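Local coordinates for adhesion and penetration protein autotransporter (Haemophilus influenzae, PDB 3SYJ) that promotes adherence to and invasion of host cells, self-associates between bacteria in aggregation, and is probably a serine protease, at residues H73-Y77 against D115-P119; K97-R101 against I329-N335; K100-K105 against D317-N321; Y112-Y116 against H320-Y324. One frame throughout, in Å; residues are numbered along the deposited sequence.

How the contacts relate
All four contacts lie on one side of the passenger domain, 38 to 46 Å from the chain centre, where the N-terminal protease domain meets the region between strands 301-308 and 340-343, which holds the antiparallel strands 315-316 and 329-330. Contact 1 is internal to the protease domain and joins His73 to Asp115 beside Ser218. Contacts 2 and 3 start from the same stretch, contacts 3 and 4 end on the same stretch. Contact 3 lies about 8 Å, centre to centre, from contacts 1 and 4; contacts 2 and 4 are about 19 Å apart. Contact 4 brings Tyr324 onto Asp115 of the probable catalytic site; contacts 2 and 3 join the domains away from it.

Contact 1 (H73-Y77 against D115-P119); sequences HNVGY and DYHNP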
loop_
_atom_site.group_PDB
_atom_site.type_symbol
_atom_site.label_atom_id
_atom_site.label_comp_id
_atom_site.label_asym_id
_atom_site.label_seq_id
_atom_site.Cartn_x
_atom_site.Cartn_y
_atom_site.Cartn_z
ATOM N N HIS A 73 7.036 -75.516 -22.510
ATOM C CA HIS A 73 6.329 -75.810 -23.752
ATOM C C HIS A 73 6.183 -74.583 -24.649
ATOM O O HIS A 73 5.821 -74.697 -25.818
ATOM C CB HIS A 73 5.003 -76.574 -23.519
ATOM C CG HIS A 73 3.816 -75.706 -23.222
ATOM N ND1 HIS A 73 3.199 -75.691 -21.988
ATOM C CD2 HIS A 73 3.101 -74.869 -24.011
ATOM C CE1 HIS A 73 2.169 -74.863 -22.023
ATOM N NE2 HIS A 73 2.091 -74.347 -23.237
ATOM N N ASN A 74 6.493 -73.411 -24.110
ATOM C CA ASN A 74 6.630 -72.228 -24.948
ATOM C C ASN A 74 7.958 -72.334 -25.675
ATOM O O ASN A 74 8.951 -71.716 -25.276
ATOM C CB ASN A 74 6.587 -70.949 -24.112
ATOM C CG ASN A 74 5.176 -70.568 -23.703
ATOM O OD1 ASN A 74 4.208 -70.917 -24.375
ATOM N ND2 ASN A 74 5.055 -69.843 -22.599
ATOM N N VAL A 75 7.968 -73.124 -26.745
ATOM C CA VAL A 75 9.209 -73.545 -27.383
ATOM C C VAL A 75 9.637 -72.657 -28.541
ATOM O O VAL A 75 10.691 -72.879 -29.129
ATOM C CB VAL A 75 9.100 -75.003 -27.903
ATOM C CG1 VAL A 75 8.868 -75.960 -26.756
ATOM C CG2 VAL A 75 7.986 -75.112 -28.933
ATOM N N GLY A 76 8.833 -71.650 -28.861
ATOM C CA GLY A 76 9.083 -70.837 -30.040
ATOM C C GLY A 76 9.741 -69.474 -29.859
ATOM O O GLY A 76 10.532 -69.052 -30.710
ATOM N N TYR A 77 9.417 -68.770 -28.777
ATOM C CA TYR A 77 9.898 -67.398 -28.616
ATOM C C TYR A 77 11.390 -67.383 -28.319
ATOM O O TYR A 77 11.894 -68.267 -27.650
ATOM C CB TYR A 77 9.098 -66.634 -27.552
ATOM C CG TYR A 77 9.424 -66.965 -26.114
ATOM C CD1 TYR A 77 9.769 -65.958 -25.214
ATOM C CD2 TYR A 77 9.358 -68.274 -25.640
ATOM C CE1 TYR A 77 10.054 -66.247 -23.886
ATOM C CE2 TYR A 77 9.640 -68.574 -24.309
ATOM C CZ TYR A 77 9.992 -67.555 -23.436
ATOM O OH TYR A 77 10.285 -67.830 -22.113
ATOM N N ASP A 115 7.430 -78.903 -17.214
ATOM C CA ASP A 115 6.920 -77.812 -18.043
ATOM C C ASP A 115 7.249 -76.500 -17.328
ATOM O O ASP A 115 6.380 -75.852 -16.733
ATOM C CB ASP A 115 5.414 -77.953 -18.279
ATOM C CG ASP A 115 4.916 -77.124 -19.456
ATOM O OD1 ASP A 115 5.735 -76.471 -20.143
ATOM O OD2 ASP A 115 3.691 -77.131 -19.696
ATOM N N TYR A 116 8.523 -76.127 -17.378
ATOM C CA TYR A 116 9.028 -75.007 -16.600
ATOM C C TYR A 116 10.431 -74.687 -17.071
ATOM O O TYR A 116 11.261 -75.583 -17.184
ATOM C CB TYR A 116 9.062 -75.398 -15.121
ATOM C CG TYR A 116 9.407 -74.274 -14.170
ATOM C CD1 TYR A 116 8.455 -73.765 -13.304
ATOM C CD2 TYR A 116 10.689 -73.729 -14.131
ATOM C CE1 TYR A 116 8.761 -72.745 -12.423
ATOM C CE2 TYR A 116 11.007 -72.704 -13.249
ATOM C CZ TYR A 116 10.034 -72.217 -12.401
ATOM O OH TYR A 116 10.321 -71.204 -11.520
ATOM N N HIS A 117 10.701 -73.419 -17.360
ATOM C CA HIS A 117 12.071 -73.016 -17.683
ATOM C C HIS A 117 12.441 -71.603 -17.199
ATOM O O HIS A 117 11.570 -70.756 -16.982
ATOM C CB HIS A 117 12.393 -73.213 -19.177
ATOM C CG HIS A 117 11.689 -72.264 -20.097
ATOM N ND1 HIS A 117 11.638 -72.456 -21.462
ATOM C CD2 HIS A 117 11.001 -71.121 -19.854
ATOM C CE1 HIS A 117 10.955 -71.472 -22.022
ATOM N NE2 HIS A 117 10.557 -70.648 -21.069
ATOM N N ASN A 118 13.743 -71.371 -17.028
ATOM C CA ASN A 118 14.279 -70.105 -16.526
ATOM C C ASN A 118 15.291 -69.489 -17.491
ATOM O O ASN A 118 16.492 -69.509 -17.227
ATOM C CB ASN A 118 14.963 -70.324 -15.180
ATOM C CG ASN A 118 14.086 -69.947 -14.009
ATOM O OD1 ASN A 118 13.559 -68.837 -13.949
ATOM N ND2 ASN A 118 13.942 -70.861 -13.059
ATOM N N PRO A 119 14.808 -68.940 -18.615
ATOM C CA PRO A 119 15.680 -68.405 -19.664
ATOM C C PRO A 119 16.632 -67.321 -19.171
ATOM O O PRO A 119 16.271 -66.487 -18.335
ATOM C CB PRO A 119 14.694 -67.812 -20.673
ATOM C CG PRO A 119 13.432 -68.566 -20.459
ATOM C CD PRO A 119 13.387 -68.866 -18.983
#
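Two hydrogen bonds tie His73 to Asp115. The nearly straight one runs from ring nitrogen ND1 of His73 to OD2 of Asp115 at 2.8 Å, with OD2 near the plane of the imidazole, at its edge; the backbone N of His73 donates to OD1 of Asp115 at 2.9 Å, so both carboxylate oxygens hold the same residue. Asp115 OD2 also meets Arg239 in a salt bridge. Farther along, the hydroxyl OH of Tyr77 and NE2 of His117 share a hydrogen bond of 3.0 Å; the other nitrogen of the His117 ring is taken by Asn103. The Tyr77 and His117 rings meet rim to rim, centroids 6.0 Å apart, without stacking. Packing completes the contact: Tyr77 OH lies 3.6 Å from CG of Pro119, and O of Asn74 lies 3.8 Å from CE1 of His117. Asn74 centres an inverse gamma turn, and its ND2 is hydrogen-bonded to the backbone O of Ser218 and to OG of Ser70. With the His73 side chain about 3 Å from that of Ser218, the active-site serine by similarity, this geometry is consistent with the Ser-His-Asp charge relay of a chymotrypsin-like protease, as in family S6.

Contact 2 (K97-R101 against I329-N335); sequences KIVKR and IYSPRLN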
loop_
_atom_site.group_PDB
_atom_site.type_symbol
_atom_site.label_atom_id
_atom_site.label_comp_id
_atom_site.label_asym_id
_atom_site.label_seq_id
_atom_site.Cartn_x
_atom_site.Cartn_y
_atom_site.Cartn_z
ATOM N N LYS A 97 17.534 -60.974 -25.878
ATOM C CA LYS A 97 17.583 -62.316 -26.469
ATOM C C LYS A 97 17.840 -63.428 -25.463
ATOM O O LYS A 97 18.713 -63.318 -24.612
ATOM C CB LYS A 97 18.669 -62.393 -27.545
ATOM C CG LYS A 97 18.502 -61.421 -28.694
ATOM C CD LYS A 97 19.751 -61.393 -29.574
ATOM C CE LYS A 97 19.654 -60.308 -30.641
ATOM N NZ LYS A 97 20.867 -60.270 -31.506
ATOM N N ILE A 98 17.090 -64.515 -25.591
ATOM C CA ILE A 98 17.330 -65.722 -24.814
ATOM C C ILE A 98 18.596 -66.421 -25.320
ATOM O O ILE A 98 18.712 -66.718 -26.511
ATOM C CB ILE A 98 16.125 -66.690 -24.923
ATOM C CG1 ILE A 98 14.920 -66.134 -24.151
ATOM C CG2 ILE A 98 16.495 -68.087 -24.429
ATOM C CD1 ILE A 98 13.603 -66.836 -24.460
ATOM N N VAL A 99 19.541 -66.680 -24.419
ATOM C CA VAL A 99 20.792 -67.336 -24.783
ATOM C C VAL A 99 20.849 -68.737 -24.195
ATOM O O VAL A 99 21.695 -69.544 -24.568
ATOM C CB VAL A 99 22.018 -66.530 -24.300
ATOM C CG1 VAL A 99 21.980 -65.125 -24.883
ATOM C CG2 VAL A 99 22.067 -66.473 -22.779
ATOM N N LYS A 100 19.943 -69.020 -23.271
ATOM C CA LYS A 100 19.868 -70.326 -22.639
ATOM C C LYS A 100 18.485 -70.462 -22.015
ATOM O O LYS A 100 18.079 -69.615 -21.219
ATOM C CB LYS A 100 20.957 -70.447 -21.579
ATOM C CG LYS A 100 20.996 -71.778 -20.867
ATOM C CD LYS A 100 21.335 -72.894 -21.832
ATOM C CE LYS A 100 21.683 -74.160 -21.078
ATOM N NZ LYS A 100 21.683 -75.353 -21.958
ATOM N N ARG A 101 17.763 -71.520 -22.387
ATOM C CA ARG A 101 16.370 -71.704 -21.968
ATOM C C ARG A 101 16.242 -72.240 -20.550
ATOM O O ARG A 101 15.284 -71.926 -19.846
ATOM C CB ARG A 101 15.634 -72.642 -22.928
ATOM C CG ARG A 101 15.734 -72.231 -24.382
ATOM C CD ARG A 101 14.539 -72.710 -25.183
ATOM N NE ARG A 101 14.193 -71.711 -26.184
ATOM C CZ ARG A 101 13.041 -71.049 -26.225
ATOM N NH1 ARG A 101 12.080 -71.292 -25.345
ATOM N NH2 ARG A 101 12.841 -70.160 -27.175
ATOM N N ILE A 329 15.347 -72.647 -29.272
ATOM C CA ILE A 329 16.544 -71.985 -29.656
ATOM C C ILE A 329 17.297 -71.361 -28.492
ATOM O O ILE A 329 16.724 -70.698 -27.683
ATOM C CB ILE A 329 16.242 -70.971 -30.704
ATOM C CG1 ILE A 329 15.967 -71.685 -32.019
ATOM C CG2 ILE A 329 17.363 -70.034 -30.817
ATOM C CD1 ILE A 329 15.101 -70.954 -32.916
ATOM N N TYR A 330 18.595 -71.594 -28.424
ATOM C CA TYR A 330 19.462 -70.855 -27.511
ATOM C C TYR A 330 20.758 -70.408 -28.174
ATOM O O TYR A 330 20.927 -70.612 -29.349
ATOM C CB TYR A 330 19.693 -71.621 -26.220
ATOM C CG TYR A 330 20.780 -72.609 -26.265
ATOM C CD1 TYR A 330 21.820 -72.557 -25.383
ATOM C CD2 TYR A 330 20.777 -73.619 -27.190
ATOM C CE1 TYR A 330 22.802 -73.475 -25.434
ATOM C CE2 TYR A 330 21.745 -74.508 -27.237
ATOM C CZ TYR A 330 22.760 -74.443 -26.362
ATOM O OH TYR A 330 23.718 -75.362 -26.411
ATOM N N SER A 331 21.652 -69.762 -27.419
ATOM C CA SER A 331 22.876 -69.233 -28.001
ATOM C C SER A 331 24.103 -69.781 -27.282
ATOM O O SER A 331 24.571 -69.196 -26.306
ATOM C CB SER A 331 22.870 -67.710 -27.931
ATOM O OG SER A 331 23.985 -67.170 -28.622
ATOM N N PRO A 332 24.631 -70.912 -27.763
ATOM C CA PRO A 332 25.789 -71.539 -27.111
ATOM C C PRO A 332 26.973 -70.576 -27.076
ATOM O O PRO A 332 27.771 -70.605 -26.140
ATOM C CB PRO A 332 26.118 -72.726 -28.028
ATOM C CG PRO A 332 24.912 -72.927 -28.877
ATOM C CD PRO A 332 24.250 -71.594 -29.009
ATOM N N ARG A 333 27.074 -69.735 -28.102
ATOM C CA ARG A 333 28.160 -68.767 -28.237
ATOM C C ARG A 333 28.126 -67.685 -27.156
ATOM O O ARG A 333 29.151 -67.354 -26.570
ATOM C CB ARG A 333 28.110 -68.117 -29.620
ATOM C CG ARG A 333 29.032 -66.919 -29.790
ATOM C CD ARG A 333 28.902 -66.330 -31.190
ATOM N NE ARG A 333 29.256 -67.313 -32.213
ATOM C CZ ARG A 333 29.181 -67.104 -33.524
ATOM N NH1 ARG A 333 28.761 -65.938 -33.992
ATOM N NH2 ARG A 333 29.525 -68.070 -34.370
ATOM N N LEU A 334 26.945 -67.129 -26.904
ATOM C CA LEU A 334 26.811 -66.065 -25.921
ATOM C C LEU A 334 26.708 -66.629 -24.510
ATOM O O LEU A 334 27.272 -66.070 -23.572
ATOM C CB LEU A 334 25.603 -65.182 -26.237
ATOM C CG LEU A 334 25.651 -64.436 -27.574
ATOM C CD1 LEU A 334 24.367 -63.661 -27.810
ATOM C CD2 LEU A 334 26.836 -63.501 -27.640
ATOM N N ASN A 335 25.995 -67.743 -24.359
ATOM C CA ASN A 335 25.786 -68.316 -23.034
ATOM C C ASN A 335 27.068 -68.837 -22.422
ATOM O O ASN A 335 27.116 -69.123 -21.221
ATOM C CB ASN A 335 24.756 -69.446 -23.056
ATOM C CG ASN A 335 24.537 -70.049 -21.676
ATOM O OD1 ASN A 335 24.071 -69.372 -20.754
ATOM N ND2 ASN A 335 24.891 -71.318 -21.522
HETATM O O HOH W 1 16.719 -68.076 -28.056
#
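Val99, the residue most covered here, sits at the corner where strand 96-100 turns, facing Ser331 with their CA atoms 4.3 Å apart. Its carbonyl O accepts a hydrogen bond from N of Ser331 at 2.9 Å, and the same oxygen lies 3.1 Å from CD1 of Tyr330, at the edge of that ring. On the side-chain flank, CG1 of Val99 packs on CB of Leu334 at 3.9 Å and CG2 of Val99 lies 4.0 Å from CB of Asn335, so the valine rests on the short, weakly bonded helix 332-335. Ser331 is the N-cap of that helix, its OG accepting a weak bond of 3.4 Å from N of Leu334 and also hydrogen-bonding to the backbone O of Leu313. Tyr330, second in area covered, takes the aliphatic chain of Lys100 against its ring, CD of Lys100 lying 3.6 Å from CD1 of Tyr330, while the ammonium of Lys100 goes on to a salt bridge with Asp317. Ile329, third, contributes mainly its carbonyl: its O accepts from NE of Arg101 at 3.1 Å and from water 1 at 2.6 Å, which also donates to O of Ile98 at 2.9 Å. Both direct bonds thus end on backbone carbonyls, one from a backbone and one from a side-chain donor; with Val99 packed on helix 332-335, the protease strand and segment 329-335 make a mixed polar and apolar join.

Contact 3 (K100-K105 against D317-N321); sequences KRNNYK and DKVHN
Two irregular loop segments run side by side, the CA 100-to-105 and CA 317-to-320 directions 11° apart, with CA pairs Arg101-Asp317 and Asn103-Val319 both at 6.9 Å and Lys105-His320 at 5.8 Å. The first bends at Arg101 and Asn102 (phi/psi 50°/57° at Asn102), turning the Asn102 CB away while Asn103 points toward the partner. Asp317 (chi1 -149°, between wells) is the main acceptor: OD1 takes a salt bridge from NZ of Lys100 at 2.8 Å and a bond from N of Lys318 at 2.7 Å, and OD2 accepts from N of Arg101 at 2.9 Å. Asn103 (chi1 m) donates ND2 to O of Lys318 at 3.0 Å and to Asn328, while its OD1 serves His117; ND2 of Asn102 bonds O of Asn118. His320 (chi1 m) presents its ring face to CB of Lys105, 3.5 Å from the centroid, a CH-pi contact; water 2 joins NZ of Lys105 (3.0 Å) to ND1 of His320 (3.1 Å). Side-chain carboxylate and amide bonds to backbone thus join a protease-domain loop to a later one. The first segment leaves strand 96-100, its Tyr104 packing edge-to-face on Tyr258 of helix 256-266; the second links strands 315-316 and 329-330.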
loop_
_atom_site.group_PDB
_atom_site.type_symbol
_atom_site.label_atom_id
_atom_site.label_comp_id
_atom_site.label_asym_id
_atom_site.label_seq_id
_atom_site.Cartn_x
_atom_site.Cartn_y
_atom_site.Cartn_z
ATOM N N LYS A 100 19.943 -69.020 -23.271
ATOM C CA LYS A 100 19.868 -70.326 -22.639
ATOM C C LYS A 100 18.485 -70.462 -22.015
ATOM O O LYS A 100 18.079 -69.615 -21.219
ATOM C CB LYS A 100 20.957 -70.447 -21.579
ATOM C CG LYS A 100 20.996 -71.778 -20.867
ATOM C CD LYS A 100 21.335 -72.894 -21.832
ATOM C CE LYS A 100 21.683 -74.160 -21.078
ATOM N NZ LYS A 100 21.683 -75.353 -21.958
ATOM N N ARG A 101 17.763 -71.520 -22.387
ATOM C CA ARG A 101 16.370 -71.704 -21.968
ATOM C C ARG A 101 16.242 -72.240 -20.550
ATOM O O ARG A 101 15.284 -71.926 -19.846
ATOM C CB ARG A 101 15.634 -72.642 -22.928
ATOM C CG ARG A 101 15.734 -72.231 -24.382
ATOM C CD ARG A 101 14.539 -72.710 -25.183
ATOM N NE ARG A 101 14.193 -71.711 -26.184
ATOM C CZ ARG A 101 13.041 -71.049 -26.225
ATOM N NH1 ARG A 101 12.080 -71.292 -25.345
ATOM N NH2 ARG A 101 12.841 -70.160 -27.175
ATOM N N ASN A 102 17.210 -73.049 -20.140
ATOM C CA ASN A 102 17.164 -73.718 -18.849
ATOM C C ASN A 102 15.834 -74.432 -18.633
ATOM O O ASN A 102 15.124 -74.173 -17.665
ATOM C CB ASN A 102 17.451 -72.738 -17.710
ATOM C CG ASN A 102 18.870 -72.178 -17.765
ATOM O OD1 ASN A 102 19.839 -72.925 -17.874
ATOM N ND2 ASN A 102 18.992 -70.860 -17.688
ATOM N N ASN A 103 15.511 -75.337 -19.552
ATOM C CA ASN A 103 14.357 -76.209 -19.398
ATOM C C ASN A 103 14.580 -77.170 -18.235
ATOM O O ASN A 103 15.575 -77.889 -18.185
ATOM C CB ASN A 103 14.072 -76.978 -20.693
ATOM C CG ASN A 103 13.635 -76.068 -21.833
ATOM O OD1 ASN A 103 12.956 -75.066 -21.618
ATOM N ND2 ASN A 103 14.021 -76.418 -23.053
ATOM N N TYR A 104 13.650 -77.153 -17.290
ATOM C CA TYR A 104 13.686 -78.015 -16.116
ATOM C C TYR A 104 13.819 -79.495 -16.478
ATOM O O TYR A 104 13.165 -79.974 -17.399
ATOM C CB TYR A 104 12.392 -77.812 -15.346
ATOM C CG TYR A 104 12.406 -78.273 -13.919
ATOM C CD1 TYR A 104 12.831 -77.427 -12.905
ATOM C CD2 TYR A 104 11.948 -79.538 -13.576
ATOM C CE1 TYR A 104 12.817 -77.836 -11.591
ATOM C CE2 TYR A 104 11.932 -79.957 -12.265
ATOM C CZ TYR A 104 12.364 -79.103 -11.275
ATOM O OH TYR A 104 12.349 -79.513 -9.961
ATOM N N LYS A 105 14.671 -80.210 -15.750
ATOM C CA LYS A 105 14.767 -81.658 -15.879
ATOM C C LYS A 105 14.305 -82.296 -14.579
ATOM O O LYS A 105 14.904 -82.080 -13.527
ATOM C CB LYS A 105 16.202 -82.101 -16.179
ATOM C CG LYS A 105 16.371 -83.619 -16.342
ATOM C CD LYS A 105 17.821 -84.056 -16.126
ATOM C CE LYS A 105 18.035 -85.552 -16.391
ATOM N NZ LYS A 105 18.249 -85.874 -17.840
ATOM N N ASP A 317 18.392 -76.136 -27.818
ATOM C CA ASP A 317 18.710 -76.377 -26.421
ATOM C C ASP A 317 18.227 -77.756 -25.986
ATOM O O ASP A 317 17.540 -78.451 -26.735
ATOM C CB ASP A 317 18.059 -75.294 -25.562
ATOM C CG ASP A 317 18.847 -74.973 -24.315
ATOM O OD1 ASP A 317 19.694 -75.792 -23.901
ATOM O OD2 ASP A 317 18.609 -73.891 -23.743
ATOM N N LYS A 318 18.594 -78.144 -24.770
ATOM C CA LYS A 318 18.204 -79.430 -24.218
ATOM C C LYS A 318 16.688 -79.528 -24.136
ATOM O O LYS A 318 16.026 -78.604 -23.666
ATOM C CB LYS A 318 18.815 -79.627 -22.824
ATOM C CG LYS A 318 20.313 -79.948 -22.821
ATOM C CD LYS A 318 20.928 -79.916 -21.404
ATOM C CE LYS A 318 21.219 -78.481 -20.907
ATOM N NZ LYS A 318 21.953 -78.420 -19.597
ATOM N N VAL A 319 16.144 -80.650 -24.601
ATOM C CA VAL A 319 14.729 -80.956 -24.437
ATOM C C VAL A 319 14.567 -82.177 -23.535
ATOM O O VAL A 319 15.030 -83.266 -23.873
ATOM C CB VAL A 319 14.063 -81.238 -25.790
ATOM C CG1 VAL A 319 12.577 -81.492 -25.601
ATOM C CG2 VAL A 319 14.298 -80.078 -26.748
ATOM N N HIS A 320 13.909 -81.999 -22.394
ATOM C CA HIS A 320 13.788 -83.071 -21.403
ATOM C C HIS A 320 12.455 -83.820 -21.453
ATOM O O HIS A 320 12.314 -84.894 -20.872
ATOM C CB HIS A 320 14.018 -82.520 -19.997
ATOM C CG HIS A 320 15.373 -81.921 -19.809
ATOM N ND1 HIS A 320 16.474 -82.671 -19.455
ATOM C CD2 HIS A 320 15.812 -80.647 -19.942
ATOM C CE1 HIS A 320 17.530 -81.884 -19.373
ATOM N NE2 HIS A 320 17.155 -80.651 -19.664
ATOM N N ASN A 321 11.484 -83.244 -22.146
ATOM C CA ASN A 321 10.185 -83.871 -22.297
ATOM C C ASN A 321 9.762 -83.803 -23.757
ATOM O O ASN A 321 9.656 -82.718 -24.324
ATOM C CB ASN A 321 9.166 -83.181 -21.393
ATOM C CG ASN A 321 7.820 -83.880 -21.384
ATOM O OD1 ASN A 321 7.329 -84.332 -22.423
ATOM N ND2 ASN A 321 7.205 -83.955 -20.206
HETATM O O HOH W 2 17.085 -85.498 -20.586
#

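Contact 4 (Y112-Y116 against H320-Y324); sequences YEDDY and HNPRY
This contact borders the probable catalytic site of the protease domain: Asp115, a member of the likely Ser-His-Asp triad, is covered by Tyr324 from the distant segment 320-324. Both segments are loops, with CA atoms of Asp114 and Asn321 7.1 Å apart and those of Asp115 and Tyr324 7.6 Å. Asp114 (chi1 p) points toward the partner, and its OD1 accepts from ND2 of Asn321 at 3.0 Å; a weak second bond joins the same ND2 to OD2 of Asp114 at 3.4 Å. OD1 of Asn321 (chi1 t) accepts from N of Arg323 at 2.9 Å, an Asx turn. Asp115 centres an inverse gamma turn; its OD1 lies over one face of the Tyr324 ring (chi1 m) and its CB is 3.2 Å from OH of Tyr324. Water 3 joins OD1 of Asp114 (2.9 Å) to that OH (2.6 Å). Asp115 itself pairs with Arg239 and His73. The first loop connects strands 96-100 and 120-121, the second strands 315-316 and 329-330.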
loop_
_atom_site.group_PDB
_atom_site.type_symbol
_atom_site.label_atom_id
_atom_site.label_comp_id
_atom_site.label_asym_id
_atom_site.label_seq_id
_atom_site.Cartn_x
_atom_site.Cartn_y
_atom_site.Cartn_z
ATOM N N TYR A 112 9.790 -81.694 -9.286
ATOM C CA TYR A 112 8.633 -81.056 -9.913
ATOM C C TYR A 112 8.490 -81.333 -11.404
ATOM O O TYR A 112 9.397 -81.872 -12.035
ATOM C CB TYR A 112 8.645 -79.556 -9.600
ATOM C CG TYR A 112 8.659 -79.331 -8.107
ATOM C CD1 TYR A 112 7.494 -79.454 -7.360
ATOM C CD2 TYR A 112 9.840 -79.058 -7.434
ATOM C CE1 TYR A 112 7.498 -79.281 -5.990
ATOM C CE2 TYR A 112 9.857 -78.886 -6.066
ATOM C CZ TYR A 112 8.681 -78.999 -5.346
ATOM O OH TYR A 112 8.687 -78.830 -3.978
ATOM N N GLU A 113 7.329 -80.984 -11.949
ATOM C CA GLU A 113 7.011 -81.230 -13.352
ATOM C C GLU A 113 7.862 -80.372 -14.266
ATOM O O GLU A 113 8.166 -79.227 -13.937
ATOM C CB GLU A 113 5.534 -80.954 -13.613
ATOM C CG GLU A 113 4.624 -81.908 -12.871
ATOM C CD GLU A 113 4.923 -83.353 -13.209
ATOM O OE1 GLU A 113 4.764 -83.734 -14.393
ATOM O OE2 GLU A 113 5.322 -84.100 -12.290
ATOM N N ASP A 114 8.213 -80.916 -15.426
ATOM C CA ASP A 114 9.223 -80.297 -16.283
ATOM C C ASP A 114 8.693 -79.306 -17.330
ATOM O O ASP A 114 9.429 -78.911 -18.234
ATOM C CB ASP A 114 10.123 -81.368 -16.933
ATOM C CG ASP A 114 9.345 -82.354 -17.798
ATOM O OD1 ASP A 114 8.164 -82.082 -18.096
ATOM O OD2 ASP A 114 9.918 -83.395 -18.186
ATOM N N ASP A 115 7.430 -78.903 -17.214
ATOM C CA ASP A 115 6.920 -77.812 -18.043
ATOM C C ASP A 115 7.249 -76.500 -17.328
ATOM O O ASP A 115 6.380 -75.852 -16.733
ATOM C CB ASP A 115 5.414 -77.953 -18.279
ATOM C CG ASP A 115 4.916 -77.124 -19.456
ATOM O OD1 ASP A 115 5.735 -76.471 -20.143
ATOM O OD2 ASP A 115 3.691 -77.131 -19.696
ATOM N N TYR A 116 8.523 -76.127 -17.378
ATOM C CA TYR A 116 9.028 -75.007 -16.600
ATOM C C TYR A 116 10.431 -74.687 -17.071
ATOM O O TYR A 116 11.261 -75.583 -17.184
ATOM C CB TYR A 116 9.062 -75.398 -15.121
ATOM C CG TYR A 116 9.407 -74.274 -14.170
ATOM C CD1 TYR A 116 8.455 -73.765 -13.304
ATOM C CD2 TYR A 116 10.689 -73.729 -14.131
ATOM C CE1 TYR A 116 8.761 -72.745 -12.423
ATOM C CE2 TYR A 116 11.007 -72.704 -13.249
ATOM C CZ TYR A 116 10.034 -72.217 -12.401
ATOM O OH TYR A 116 10.321 -71.204 -11.520
ATOM N N HIS A 320 13.909 -81.999 -22.394
ATOM C CA HIS A 320 13.788 -83.071 -21.403
ATOM C C HIS A 320 12.455 -83.820 -21.453
ATOM O O HIS A 320 12.314 -84.894 -20.872
ATOM C CB HIS A 320 14.018 -82.520 -19.997
ATOM C CG HIS A 320 15.373 -81.921 -19.809
ATOM N ND1 HIS A 320 16.474 -82.671 -19.455
ATOM C CD2 HIS A 320 15.812 -80.647 -19.942
ATOM C CE1 HIS A 320 17.530 -81.884 -19.373
ATOM N NE2 HIS A 320 17.155 -80.651 -19.664
ATOM N N ASN A 321 11.484 -83.244 -22.146
ATOM C CA ASN A 321 10.185 -83.871 -22.297
ATOM C C ASN A 321 9.762 -83.803 -23.757
ATOM O O ASN A 321 9.656 -82.718 -24.324
ATOM C CB ASN A 321 9.166 -83.181 -21.393
ATOM C CG ASN A 321 7.820 -83.880 -21.384
ATOM O OD1 ASN A 321 7.329 -84.332 -22.423
ATOM N ND2 ASN A 321 7.205 -83.955 -20.206
ATOM N N PRO A 322 9.528 -84.971 -24.374
ATOM C CA PRO A 322 9.228 -85.088 -25.807
ATOM C C PRO A 322 8.003 -84.278 -26.209
ATOM O O PRO A 322 7.853 -83.924 -27.379
ATOM C CB PRO A 322 8.939 -86.583 -25.988
ATOM C CG PRO A 322 9.566 -87.246 -24.813
ATOM C CD PRO A 322 9.447 -86.267 -23.685
ATOM N N ARG A 323 7.129 -84.002 -25.247
ATOM C CA ARG A 323 5.941 -83.200 -25.513
ATOM C C ARG A 323 6.365 -81.773 -25.824
ATOM O O ARG A 323 5.794 -81.120 -26.698
ATOM C CB ARG A 323 4.993 -83.226 -24.311
ATOM C CG ARG A 323 4.550 -84.622 -23.901
ATOM C CD ARG A 323 3.992 -84.638 -22.479
ATOM N NE ARG A 323 2.753 -83.877 -22.368
ATOM C CZ ARG A 323 2.189 -83.546 -21.209
ATOM N NH1 ARG A 323 2.762 -83.906 -20.062
ATOM N NH2 ARG A 323 1.058 -82.849 -21.188
ATOM N N TYR A 324 7.388 -81.305 -25.116
ATOM C CA TYR A 324 7.862 -79.936 -25.252
ATOM C C TYR A 324 8.991 -79.801 -26.265
ATOM O O TYR A 324 9.871 -78.952 -26.123
ATOM C CB TYR A 324 8.292 -79.397 -23.893
ATOM C CG TYR A 324 7.302 -79.730 -22.814
ATOM C CD1 TYR A 324 5.941 -79.689 -23.066
ATOM C CD2 TYR A 324 7.723 -80.087 -21.543
ATOM C CE1 TYR A 324 5.025 -80.001 -22.078
ATOM C CE2 TYR A 324 6.815 -80.397 -20.554
ATOM C CZ TYR A 324 5.472 -80.354 -20.825
ATOM O OH TYR A 324 4.574 -80.666 -19.831
HETATM O O HOH W 3 5.344 -81.727 -17.637
#